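Local coordinates for protein putative ring-cleaving dioxygenase MhqO (Bacillus subtilis subsp. subtilis, PDB 3OAJ) that probably acts as an iron-dependent extradiol dioxygenase that cleaves aromatic rings and may contribute to the breakdown and detoxification of aromatic compounds, at residues Thr244-Arg247 and Phe252-Ile255; Glu172-Leu177 and Arg234-His239; Val35-Asn40 and Gly45-Tyr50. All blocks are in the same frame, centred on the assembly; numbering follows the deposited sequence.

Contact 1. Residues Thr244-Arg247 and Phe252-Ile255; sequences TPVR and FNAI
The guanidinium of Arg247, a residue whose backbone pairs with Ala254, lies with one face over Thr244 CB, which stands 3.8 Å above the plane at its centre. The Phe252 ring meets the ring of the metal ligand His11 and, edge-to-face, that of His10. Between the segments the backbone does the joining, as one antiparallel hydrogen-bonded pair. Arg247 N donates to Ala254 O almost straight (2.9 Å, 171°) and in the carbonyl plane; Ala254 N returns a more bent bond to Arg247 O (156°). Val246 lays its two methyls against the partner strand: CG1, anti to the backbone N (chi1 176°), packs 3.8 Å from Asn253 CB, while CG2 comes equally near Ile255 CG2. The hydroxyl of Thr244 lies 3.5 Å from Ile255 CA; it donates to Pro245 O and accepts from Tyr256 N, so it is gripped twice. Main-chain bonds and a few apolar touches thus tie the short outermost strand 247-248 to strand 253-258, while Asn253 ND2 bonds to Asp226 on helix 226-238. The inner strand backs the metal site, its Ala254 packing on the ligand Glu266.

Contact 2. Residues Glu172-Leu177 and Arg234-His239; sequences ENIMGL and RYIASH
Ile174, near the end of helix 164-174, packs against Tyr235, Ile236 and His239 at the end of helix 226-238. Both helices belong to the beta-alpha-beta-beta-beta modules of the vicinal oxygen chelate fold, each following the first strand of its module, and here their C-terminal ends meet.

Across the gap the interaction is wholly apolar and rests on one residue. With CG1 beside its own backbone N (chi1 -70°), Ile174 directs CG2 between two partners, Ile236 CD1 at 3.8 Å and Tyr235 CE2 at 3.9 Å. The methyl comes to the tyrosine ring obliquely.

Polar bonds serve to shape the second helix end. His239 ND1 donates to Tyr235 O over 2.7 Å, somewhat bent at 147° and with the acceptor tilted from the imidazole plane. With this bond made, the imidazole lies over the tyrosine ring, whose CZ stands 3.1 Å above the centre of the histidine plane, so the two rings are face against face. Ala3, near the chain's start, also touches Tyr235.

On the other side the helix gives way to Gly176, the first residue to leave helical geometry, with phi at 77°. Met175 points away from the partner helix, which leaves Ile174 to make the bridge; its other branch ends with CD1 4.0 Å from His239 CB.

Contact 3. Residues Val35-Asn40 and Gly45-Tyr50; sequences VKQTVN and GTYHLY
Tyr50 slants across Lys36 and Thr38 on the facing strand. Its CB sits 3.9 Å from Val35 CG2. Farther out, CD1 packs 3.7 Å from Lys36 CB, and CE1 meets the methyl Thr38 CG2, which lies at the ring edge in its plane. One face of the ring takes His48, from its own strand, toward the rim, and at the tip OH touches Phe252 CZ at 3.7 Å. With CG beside the backbone N (chi1 -66°), the ring turns obliquely toward Thr38.

The backbone beneath is an antiparallel ladder with a classic beta bulge: Val35 and Lys36 both face Tyr50, and both their N-H groups donate to Tyr50 O, the Lys36 bond being the longer at 3.3 Å. Lys36 O accepts from Tyr50 N in the carbonyl plane. At the next hydrogen-bonded pair His48 N reaches Thr38 O at 2.8 Å and nearly straight at hydrogen, yet from above the carbonyl plane, 52° out. Toward the turn, Asn40 N donates to Thr46 O.

His48 works at both ring nitrogens: ND1 shares a water with Val39 O, and NE2 bonds to Thr63. A sulfate, probably from the crystallisation liquor, lies about 3 Å from this side chain (nearest atoms) and may mark a pocket near the metal. The Lys36 ammonium is held by Asp277 and Glu278.

These strands form the hairpin 33-39/47-52 at one border of an eight-stranded sheet. Strand 61-66 lies beyond, touching Tyr50 and Tyr47, while Leu49, on the face shared with Gln37, packs on helix 19-29.

Overall arrangement
Contacts 1 and 3 belong to the same mixed sheet, at its two outermost strands, 247-248 and 33-39, and in different VOC regions. Their centres are 18 Å apart, yet the two contacts touch near the metal, whose ligands His11, His218 and Glu266 hold zinc in this crystal. Contact 3 is largely buried, with a long backbone ladder, its polar side chains bonded mostly to partners outside the hairpin; contact 1 is half open, a single bridge with exposed Pro245 and Arg247. Contact 2 lies in the same VOC region as contact 1 but joins helix ends nearer the surface, by apolar packing alone, with its centre about 31 Å from that of contact 3.

Contact 1. Residues Thr244-Arg247 and Phe252-Ile255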
loop_
_atom_site.group_PDB
_atom_site.type_symbol
_atom_site.label_atom_id
_atom_site.label_comp_id
_atom_site.label_asym_id
_atom_site.label_seq_id
_atom_site.Cartn_x
_atom_site.Cartn_y
_atom_site.Cartn_z
ATOM N N THR A 244 7.981 9.337 15.393
ATOM C CA THR A 244 8.500 10.560 14.800
ATOM C C THR A 244 7.598 11.758 15.067
ATOM O O THR A 244 6.420 11.587 15.415
ATOM C CB THR A 244 8.641 10.442 13.274
ATOM O OG1 THR A 244 7.338 10.345 12.677
ATOM C CG2 THR A 244 9.499 9.265 12.870
ATOM N N PRO A 245 8.139 12.980 14.854
ATOM C CA PRO A 245 7.261 14.129 14.735
ATOM C C PRO A 245 6.320 13.979 13.544
ATOM O O PRO A 245 6.546 13.133 12.655
ATOM C CB PRO A 245 8.238 15.297 14.514
ATOM C CG PRO A 245 9.551 14.801 14.999
ATOM C CD PRO A 245 9.556 13.352 14.678
ATOM N N VAL A 246 5.258 14.777 13.545
ATOM C CA VAL A 246 4.374 14.856 12.393
ATOM C C VAL A 246 5.137 15.483 11.237
ATOM O O VAL A 246 5.764 16.544 11.397
ATOM C CB VAL A 246 3.127 15.724 12.674
ATOM C CG1 VAL A 246 2.268 15.858 11.416
ATOM C CG2 VAL A 246 2.314 15.158 13.838
ATOM N N ARG A 247 5.081 14.820 10.085
ATOM C CA ARG A 247 5.656 15.301 8.844
ATOM C C ARG A 247 4.558 15.559 7.834
ATOM O O ARG A 247 3.727 14.690 7.576
ATOM C CB ARG A 247 6.666 14.277 8.315
ATOM C CG ARG A 247 7.905 14.202 9.209
ATOM C CD ARG A 247 8.780 12.999 8.941
ATOM N NE ARG A 247 9.856 12.964 9.932
ATOM C CZ ARG A 247 10.607 11.903 10.204
ATOM N NH1 ARG A 247 10.421 10.761 9.555
ATOM N NH2 ARG A 247 11.544 11.988 11.133
ATOM N N PHE A 252 -1.296 14.166 2.865
ATOM C CA PHE A 252 -1.633 13.656 4.211
ATOM C C PHE A 252 -0.473 14.067 5.115
ATOM O O PHE A 252 0.605 14.387 4.617
ATOM C CB PHE A 252 -1.809 12.117 4.224
ATOM C CG PHE A 252 -0.664 11.364 3.606
ATOM C CD1 PHE A 252 0.440 10.985 4.366
ATOM C CD2 PHE A 252 -0.677 11.053 2.241
ATOM C CE1 PHE A 252 1.503 10.286 3.798
ATOM C CE2 PHE A 252 0.404 10.365 1.669
ATOM C CZ PHE A 252 1.503 10.006 2.432
ATOM N N ASN A 253 -0.711 14.078 6.429
ATOM C CA ASN A 253 0.349 14.195 7.431
ATOM C C ASN A 253 0.670 12.786 7.928
ATOM O O ASN A 253 -0.206 11.916 7.949
ATOM C CB ASN A 253 -0.091 15.102 8.583
ATOM C CG ASN A 253 -0.245 16.558 8.156
ATOM O OD1 ASN A 253 0.483 17.042 7.292
ATOM N ND2 ASN A 253 -1.227 17.247 8.731
ATOM N N ALA A 254 1.930 12.570 8.291
ATOM C CA ALA A 254 2.457 11.257 8.660
ATOM C C ALA A 254 3.226 11.261 9.973
ATOM O O ALA A 254 3.948 12.204 10.260
ATOM C CB ALA A 254 3.375 10.753 7.563
ATOM N N ILE A 255 3.045 10.199 10.763
ATOM C CA ILE A 255 3.977 9.832 11.834
ATOM C C ILE A 255 4.381 8.386 11.614
ATOM O O ILE A 255 3.608 7.593 11.065
ATOM C CB ILE A 255 3.381 10.012 13.253
ATOM C CG1 ILE A 255 2.094 9.185 13.435
ATOM C CG2 ILE A 255 3.095 11.491 13.506
ATOM C CD1 ILE A 255 1.500 9.264 14.846
#

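Contact 2. Residues Glu172-Leu177 and Arg234-His239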
loop_
_atom_site.group_PDB
_atom_site.type_symbol
_atom_site.label_atom_id
_atom_site.label_comp_id
_atom_site.label_asym_id
_atom_site.label_seq_id
_atom_site.Cartn_x
_atom_site.Cartn_y
_atom_site.Cartn_z
ATOM N N GLU A 172 -4.236 -5.843 18.196
ATOM C CA GLU A 172 -5.510 -6.079 18.883
ATOM C C GLU A 172 -5.744 -5.081 20.014
ATOM O O GLU A 172 -6.804 -4.454 20.099
ATOM C CB GLU A 172 -5.571 -7.503 19.434
ATOM C CG GLU A 172 -6.957 -7.861 19.973
ATOM C CD GLU A 172 -7.075 -9.308 20.406
ATOM O OE1 GLU A 172 -6.167 -10.111 20.098
ATOM O OE2 GLU A 172 -8.097 -9.651 21.041
ATOM N N ASN A 173 -4.746 -4.925 20.869
ATOM C CA ASN A 173 -4.957 -4.282 22.162
ATOM C C ASN A 173 -4.586 -2.807 22.212
ATOM O O ASN A 173 -5.064 -2.084 23.078
ATOM C CB ASN A 173 -4.284 -5.102 23.268
ATOM C CG ASN A 173 -4.744 -6.548 23.254
ATOM O OD1 ASN A 173 -5.952 -6.822 23.180
ATOM N ND2 ASN A 173 -3.798 -7.478 23.301
ATOM N N ILE A 174 -3.760 -2.363 21.264
ATOM C CA ILE A 174 -3.421 -0.947 21.139
ATOM C C ILE A 174 -4.133 -0.313 19.955
ATOM O O ILE A 174 -4.656 0.798 20.048
ATOM C CB ILE A 174 -1.891 -0.727 21.037
ATOM C CG1 ILE A 174 -1.240 -1.047 22.385
ATOM C CG2 ILE A 174 -1.560 0.707 20.565
ATOM C CD1 ILE A 174 0.162 -0.531 22.538
ATOM N N MET A 175 -4.141 -1.015 18.825
ATOM C CA MET A 175 -4.671 -0.436 17.604
ATOM C C MET A 175 -6.143 -0.737 17.365
ATOM O O MET A 175 -6.729 -0.228 16.412
ATOM C CB MET A 175 -3.815 -0.842 16.405
ATOM C CG MET A 175 -2.455 -0.180 16.437
ATOM S SD MET A 175 -1.340 -0.816 15.176
ATOM C CE MET A 175 -2.105 -0.219 13.663
ATOM N N GLY A 176 -6.728 -1.573 18.223
ATOM C CA GLY A 176 -8.173 -1.789 18.203
ATOM C C GLY A 176 -8.735 -2.688 17.115
ATOM O O GLY A 176 -9.951 -2.694 16.884
ATOM N N LEU A 177 -7.884 -3.461 16.451
ATOM C CA LEU A 177 -8.389 -4.448 15.494
ATOM C C LEU A 177 -9.018 -5.627 16.238
ATOM O O LEU A 177 -8.588 -5.993 17.329
ATOM C CB LEU A 177 -7.298 -4.937 14.525
ATOM C CG LEU A 177 -6.849 -3.956 13.436
ATOM C CD1 LEU A 177 -5.861 -2.914 13.935
ATOM C CD2 LEU A 177 -6.248 -4.708 12.256
ATOM N N ARG A 234 0.768 10.734 20.785
ATOM C CA ARG A 234 0.872 10.755 22.236
ATOM C C ARG A 234 0.708 9.348 22.823
ATOM O O ARG A 234 1.490 8.933 23.685
ATOM C CB ARG A 234 -0.145 11.725 22.851
ATOM C CG ARG A 234 0.080 13.198 22.425
ATOM C CD ARG A 234 -0.743 14.222 23.226
ATOM N NE ARG A 234 -2.143 13.840 23.388
ATOM C CZ ARG A 234 -3.138 14.192 22.582
ATOM N NH1 ARG A 234 -2.922 14.972 21.517
ATOM N NH2 ARG A 234 -4.368 13.760 22.851
ATOM N N TYR A 235 -0.278 8.617 22.311
ATOM C CA TYR A 235 -0.563 7.278 22.824
ATOM C C TYR A 235 0.553 6.275 22.493
ATOM O O TYR A 235 1.013 5.552 23.371
ATOM C CB TYR A 235 -1.918 6.742 22.324
ATOM C CG TYR A 235 -2.330 5.508 23.113
ATOM C CD1 TYR A 235 -3.132 5.620 24.248
ATOM C CD2 TYR A 235 -1.835 4.242 22.777
ATOM C CE1 TYR A 235 -3.481 4.496 24.999
ATOM C CE2 TYR A 235 -2.170 3.121 23.520
ATOM C CZ TYR A 235 -2.987 3.252 24.626
ATOM O OH TYR A 235 -3.304 2.129 25.362
ATOM N N ILE A 236 0.959 6.217 21.228
ATOM C CA ILE A 236 2.002 5.288 20.813
ATOM C C ILE A 236 3.307 5.523 21.583
ATOM O O ILE A 236 3.934 4.566 22.046
ATOM C CB ILE A 236 2.227 5.348 19.286
ATOM C CG1 ILE A 236 0.961 4.869 18.557
ATOM C CG2 ILE A 236 3.456 4.531 18.869
ATOM C CD1 ILE A 236 0.471 3.444 18.954
ATOM N N ALA A 237 3.692 6.794 21.745
ATOM C CA ALA A 237 4.955 7.152 22.421
ATOM C C ALA A 237 4.957 6.787 23.891
ATOM O O ALA A 237 6.013 6.534 24.475
ATOM C CB ALA A 237 5.232 8.631 22.283
ATOM N N SER A 238 3.776 6.794 24.491
ATOM C CA SER A 238 3.667 6.506 25.904
ATOM C C SER A 238 3.438 5.019 26.153
ATOM O O SER A 238 3.460 4.566 27.309
ATOM C CB SER A 238 2.579 7.371 26.537
ATOM O OG SER A 238 1.321 7.152 25.946
ATOM N N HIS A 239 3.217 4.260 25.075
ATOM C CA HIS A 239 2.977 2.821 25.197
ATOM C C HIS A 239 4.060 1.937 24.596
ATOM O O HIS A 239 3.804 0.816 24.152
ATOM C CB HIS A 239 1.584 2.476 24.710
ATOM C CG HIS A 239 0.522 3.000 25.615
ATOM N ND1 HIS A 239 0.171 4.332 25.648
ATOM C CD2 HIS A 239 -0.211 2.390 26.575
ATOM C CE1 HIS A 239 -0.753 4.517 26.571
ATOM N NE2 HIS A 239 -1.017 3.351 27.134
#

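Contact 3. Residues Val35-Asn40 and Gly45-Tyr50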
loop_
_atom_site.group_PDB
_atom_site.type_symbol
_atom_site.label_atom_id
_atom_site.label_comp_id
_atom_site.label_asym_id
_atom_site.label_seq_id
_atom_site.Cartn_x
_atom_site.Cartn_y
_atom_site.Cartn_z
ATOM N N VAL A 35 -2.632 8.494 -9.320
ATOM C CA VAL A 35 -3.284 9.667 -8.738
ATOM C C VAL A 35 -2.312 10.780 -8.380
ATOM O O VAL A 35 -2.726 11.912 -8.180
ATOM C CB VAL A 35 -4.191 9.320 -7.517
ATOM C CG1 VAL A 35 -5.340 8.428 -7.956
ATOM C CG2 VAL A 35 -3.392 8.685 -6.381
ATOM N N LYS A 36 -1.018 10.467 -8.285
ATOM C CA LYS A 36 -0.024 11.513 -7.994
ATOM C C LYS A 36 1.364 11.090 -8.439
ATOM O O LYS A 36 1.837 9.997 -8.114
ATOM C CB LYS A 36 -0.026 11.848 -6.485
ATOM C CG LYS A 36 0.772 13.112 -6.103
ATOM C CD LYS A 36 0.155 14.375 -6.700
ATOM C CE LYS A 36 -1.314 14.501 -6.352
ATOM N NZ LYS A 36 -1.902 15.774 -6.878
ATOM N N GLN A 37 2.017 11.964 -9.200
ATOM C CA GLN A 37 3.434 11.795 -9.441
ATOM C C GLN A 37 4.139 12.949 -8.784
ATOM O O GLN A 37 3.857 14.130 -9.048
ATOM C CB GLN A 37 3.810 11.671 -10.920
ATOM C CG GLN A 37 3.286 12.731 -11.807
ATOM C CD GLN A 37 3.901 12.645 -13.182
ATOM O OE1 GLN A 37 5.115 12.860 -13.361
ATOM N NE2 GLN A 37 3.074 12.308 -14.167
ATOM N N THR A 38 5.039 12.586 -7.887
ATOM C CA THR A 38 5.828 13.574 -7.181
ATOM C C THR A 38 7.217 13.005 -6.995
ATOM O O THR A 38 7.600 12.084 -7.723
ATOM C CB THR A 38 5.109 14.032 -5.862
ATOM O OG1 THR A 38 5.826 15.121 -5.265
ATOM C CG2 THR A 38 4.933 12.886 -4.853
ATOM N N VAL A 39 7.974 13.566 -6.065
ATOM C CA VAL A 39 9.304 13.062 -5.755
ATOM C C VAL A 39 9.381 12.652 -4.285
ATOM O O VAL A 39 8.539 13.055 -3.477
ATOM C CB VAL A 39 10.413 14.096 -6.095
ATOM C CG1 VAL A 39 10.448 14.393 -7.597
ATOM C CG2 VAL A 39 10.248 15.389 -5.292
ATOM N N ASN A 40 10.386 11.846 -3.950
ATOM C CA ASN A 40 10.658 11.488 -2.561
ATOM C C ASN A 40 11.062 12.741 -1.789
ATOM O O ASN A 40 11.948 13.482 -2.214
ATOM C CB ASN A 40 11.781 10.442 -2.511
ATOM C CG ASN A 40 12.001 9.860 -1.117
ATOM O OD1 ASN A 40 11.596 10.441 -0.105
ATOM N ND2 ASN A 40 12.652 8.701 -1.063
ATOM N N GLY A 45 15.571 13.547 -6.356
ATOM C CA GLY A 45 15.908 12.980 -7.665
ATOM C C GLY A 45 15.282 11.620 -7.922
ATOM O O GLY A 45 15.649 10.925 -8.872
ATOM N N THR A 46 14.335 11.237 -7.073
ATOM C CA THR A 46 13.667 9.954 -7.194
ATOM C C THR A 46 12.171 10.205 -7.163
ATOM O O THR A 46 11.692 10.966 -6.323
ATOM C CB THR A 46 14.046 9.006 -6.028
ATOM O OG1 THR A 46 15.454 8.739 -6.067
ATOM C CG2 THR A 46 13.280 7.675 -6.117
ATOM N N TYR A 47 11.446 9.559 -8.070
ATOM C CA TYR A 47 9.990 9.629 -8.098
ATOM C C TYR A 47 9.383 9.068 -6.827
ATOM O O TYR A 47 9.916 8.150 -6.214
ATOM C CB TYR A 47 9.427 8.774 -9.227
ATOM C CG TYR A 47 9.435 9.379 -10.610
ATOM C CD1 TYR A 47 8.657 10.498 -10.915
ATOM C CD2 TYR A 47 10.170 8.782 -11.635
ATOM C CE1 TYR A 47 8.640 11.028 -12.210
ATOM C CE2 TYR A 47 10.167 9.301 -12.925
ATOM C CZ TYR A 47 9.391 10.414 -13.209
ATOM O OH TYR A 47 9.380 10.942 -14.480
ATOM N N HIS A 48 8.222 9.600 -6.490
ATOM C CA HIS A 48 7.308 8.932 -5.599
ATOM C C HIS A 48 5.988 8.905 -6.339
ATOM O O HIS A 48 5.410 9.961 -6.588
ATOM C CB HIS A 48 7.164 9.695 -4.278
ATOM C CG HIS A 48 6.462 8.916 -3.205
ATOM N ND1 HIS A 48 6.109 9.469 -1.991
ATOM C CD2 HIS A 48 6.016 7.635 -3.178
ATOM C CE1 HIS A 48 5.509 8.549 -1.251
ATOM N NE2 HIS A 48 5.444 7.429 -1.945
ATOM N N LEU A 49 5.529 7.699 -6.690
ATOM C CA LEU A 49 4.295 7.516 -7.458
ATOM C C LEU A 49 3.220 6.932 -6.555
ATOM O O LEU A 49 3.473 6.000 -5.790
ATOM C CB LEU A 49 4.519 6.575 -8.650
ATOM C CG LEU A 49 5.661 6.930 -9.607
ATOM C CD1 LEU A 49 5.668 5.902 -10.741
ATOM C CD2 LEU A 49 5.517 8.355 -10.147
ATOM N N TYR A 50 2.009 7.469 -6.670
ATOM C CA TYR A 50 0.858 6.979 -5.906
ATOM C C TYR A 50 -0.211 6.492 -6.875
ATOM O O TYR A 50 -0.647 7.230 -7.777
ATOM C CB TYR A 50 0.257 8.100 -5.064
ATOM C CG TYR A 50 1.094 8.674 -3.941
ATOM C CD1 TYR A 50 2.000 9.710 -4.170
ATOM C CD2 TYR A 50 0.894 8.259 -2.629
ATOM C CE1 TYR A 50 2.718 10.295 -3.121
ATOM C CE2 TYR A 50 1.605 8.824 -1.572
ATOM C CZ TYR A 50 2.526 9.834 -1.827
ATOM O OH TYR A 50 3.207 10.409 -0.779
HETATM O O HOH W 1 6.662 12.178 -1.532
#